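Local coordinates for epidermin leader peptide processing serine protease EpiP (Staphylococcus aureus subsp. aureus, PDB 3QFH), which probably cleaves the leader peptide from the precursor of the lantibiotic epidermin, acting as a subtilisin-like serine endopeptidase, at residues S148-V152 against M202-G207. Sequence-based numbering, arbitrary orientation.
Sequences SKNLV and MYRVFG
Leu151 N donates to Arg204 O at 2.7 Å, and Arg204 N to Lys149 O at 2.9 Å; with Lys149 N to Met202 O they join strands 149-150 and 200-204 in parallel and carry the pairing on to Leu151. Ser148 extends the pattern with its side chain: chi1 of -67° sets OG beside its own backbone N, where it accepts from Met202 N (2.8 Å, N-H...O angle 163°), while OG is also hydrogen-bonded to Ser145 O. Asn150 and Arg204 run side by side on one face, amide and guanidinium planes 18° apart, with Asn150 OD1 3.1 Å above the guanidinium plane, offset toward its rim. Their hydrogen bonds go elsewhere: OD1 closes an Asx turn with Val152 N, and Arg204 NH1 reaches Phe206 O and Glu164. The beta-branch of Val152 suits its place, sending CG2 to 3.5 Å from Phe206 N. On the face of Lys149 and Tyr203, Leu151 CD2 meets the ring edge at Tyr203 CD1 (4.0 Å); Lys149 NZ forms a salt bridge to Asp226 OD2, to which Tyr203 OH hydrogen-bonds. Strand 149-150 forms one margin of the parallel subtilase sheet; strand 200-204 separates it from strand 126-130, and helix 213-225 packs against Lys149, Tyr203 and Val205.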
loop_
_atom_site.group_PDB
_atom_site.type_symbol
_atom_site.label_atom_id
_atom_site.label_comp_id
_atom_site.label_asym_id
_atom_site.label_seq_id
_atom_site.Cartn_x
_atom_site.Cartn_y
_atom_site.Cartn_z
ATOM N N SER A 148 9.374 -13.342 3.071
ATOM C CA SER A 148 7.989 -12.916 2.971
ATOM C C SER A 148 7.176 -13.568 4.095
ATOM O O SER A 148 7.419 -14.723 4.452
ATOM C CB SER A 148 7.436 -13.281 1.602
ATOM O OG SER A 148 8.071 -12.520 0.585
ATOM N N LYS A 149 6.231 -12.832 4.670
ATOM C CA LYS A 149 5.455 -13.365 5.781
ATOM C C LYS A 149 3.947 -13.176 5.674
ATOM O O LYS A 149 3.457 -12.258 5.024
ATOM C CB LYS A 149 5.950 -12.746 7.081
ATOM C CG LYS A 149 7.422 -13.020 7.346
ATOM C CD LYS A 149 7.910 -12.313 8.590
ATOM C CE LYS A 149 9.420 -12.565 8.831
ATOM N NZ LYS A 149 10.327 -12.065 7.734
ATOM N N ASN A 150 3.222 -14.077 6.329
ATOM C CA ASN A 150 1.768 -14.030 6.397
ATOM C C ASN A 150 1.331 -13.392 7.705
ATOM O O ASN A 150 1.698 -13.877 8.749
ATOM C CB ASN A 150 1.202 -15.449 6.359
ATOM C CG ASN A 150 -0.315 -15.490 6.500
ATOM O OD1 ASN A 150 -1.010 -14.549 6.150
ATOM N ND2 ASN A 150 -0.823 -16.601 6.988
ATOM N N LEU A 151 0.518 -12.343 7.642
ATOM C CA LEU A 151 -0.002 -11.682 8.859
ATOM C C LEU A 151 -1.474 -12.036 9.131
ATOM O O LEU A 151 -2.054 -11.577 10.121
ATOM C CB LEU A 151 0.184 -10.154 8.783
ATOM C CG LEU A 151 1.603 -9.636 9.064
ATOM C CD1 LEU A 151 2.015 -9.922 10.512
ATOM C CD2 LEU A 151 2.645 -10.218 8.094
ATOM N N VAL A 152 -2.081 -12.831 8.249
ATOM C CA VAL A 152 -3.469 -13.248 8.430
ATOM C C VAL A 152 -3.484 -14.286 9.562
ATOM O O VAL A 152 -2.740 -15.275 9.517
ATOM C CB VAL A 152 -4.065 -13.830 7.145
ATOM C CG1 VAL A 152 -5.505 -14.266 7.378
ATOM C CG2 VAL A 152 -3.970 -12.814 5.999
ATOM N N MET A 202 6.842 -10.064 0.258
ATOM C CA MET A 202 5.400 -9.923 0.329
ATOM C C MET A 202 4.956 -10.113 1.763
ATOM O O MET A 202 5.457 -10.989 2.455
ATOM C CB MET A 202 4.723 -10.935 -0.603
ATOM C CG MET A 202 3.187 -11.065 -0.470
ATOM S SD MET A 202 2.261 -9.567 -0.818
ATOM C CE MET A 202 2.732 -9.182 -2.515
ATOM N N TYR A 203 4.048 -9.257 2.216
ATOM C CA TYR A 203 3.441 -9.404 3.532
ATOM C C TYR A 203 1.959 -9.563 3.289
ATOM O O TYR A 203 1.273 -8.614 2.914
ATOM C CB TYR A 203 3.765 -8.231 4.442
ATOM C CG TYR A 203 5.247 -8.211 4.786
ATOM C CD1 TYR A 203 5.726 -8.891 5.892
ATOM C CD2 TYR A 203 6.171 -7.550 3.970
ATOM C CE1 TYR A 203 7.082 -8.887 6.209
ATOM C CE2 TYR A 203 7.513 -7.560 4.268
ATOM C CZ TYR A 203 7.960 -8.232 5.394
ATOM O OH TYR A 203 9.286 -8.233 5.723
ATOM N N ARG A 204 1.476 -10.786 3.486
ATOM C CA ARG A 204 0.078 -11.096 3.207
ATOM C C ARG A 204 -0.851 -10.709 4.351
ATOM O O ARG A 204 -0.687 -11.156 5.475
ATOM C CB ARG A 204 -0.103 -12.573 2.846
ATOM C CG ARG A 204 -1.542 -12.898 2.438
ATOM C CD ARG A 204 -1.663 -14.281 1.796
ATOM N NE ARG A 204 -1.508 -15.375 2.753
ATOM C CZ ARG A 204 -2.512 -15.985 3.386
ATOM N NH1 ARG A 204 -3.763 -15.603 3.208
ATOM N NH2 ARG A 204 -2.258 -16.981 4.221
ATOM N N VAL A 205 -1.828 -9.880 4.008
ATOM C CA VAL A 205 -2.829 -9.367 4.928
ATOM C C VAL A 205 -4.263 -9.666 4.455
ATOM O O VAL A 205 -5.204 -9.130 4.997
ATOM C CB VAL A 205 -2.615 -7.860 5.177
ATOM C CG1 VAL A 205 -1.207 -7.646 5.771
ATOM C CG2 VAL A 205 -2.796 -7.022 3.878
ATOM N N PHE A 206 -4.409 -10.513 3.437
ATOM C CA PHE A 206 -5.722 -10.946 2.982
ATOM C C PHE A 206 -5.759 -12.447 2.848
ATOM O O PHE A 206 -4.800 -13.064 2.371
ATOM C CB PHE A 206 -6.079 -10.410 1.604
ATOM C CG PHE A 206 -6.446 -8.959 1.565
ATOM C CD1 PHE A 206 -7.776 -8.566 1.697
ATOM C CD2 PHE A 206 -5.481 -7.991 1.318
ATOM C CE1 PHE A 206 -8.130 -7.225 1.629
ATOM C CE2 PHE A 206 -5.831 -6.645 1.243
ATOM C CZ PHE A 206 -7.159 -6.266 1.399
ATOM N N GLY A 207 -6.869 -13.025 3.283
ATOM C CA GLY A 207 -7.149 -14.425 3.057
ATOM C C GLY A 207 -7.975 -14.409 1.781
ATOM O O GLY A 207 -7.500 -13.974 0.740
#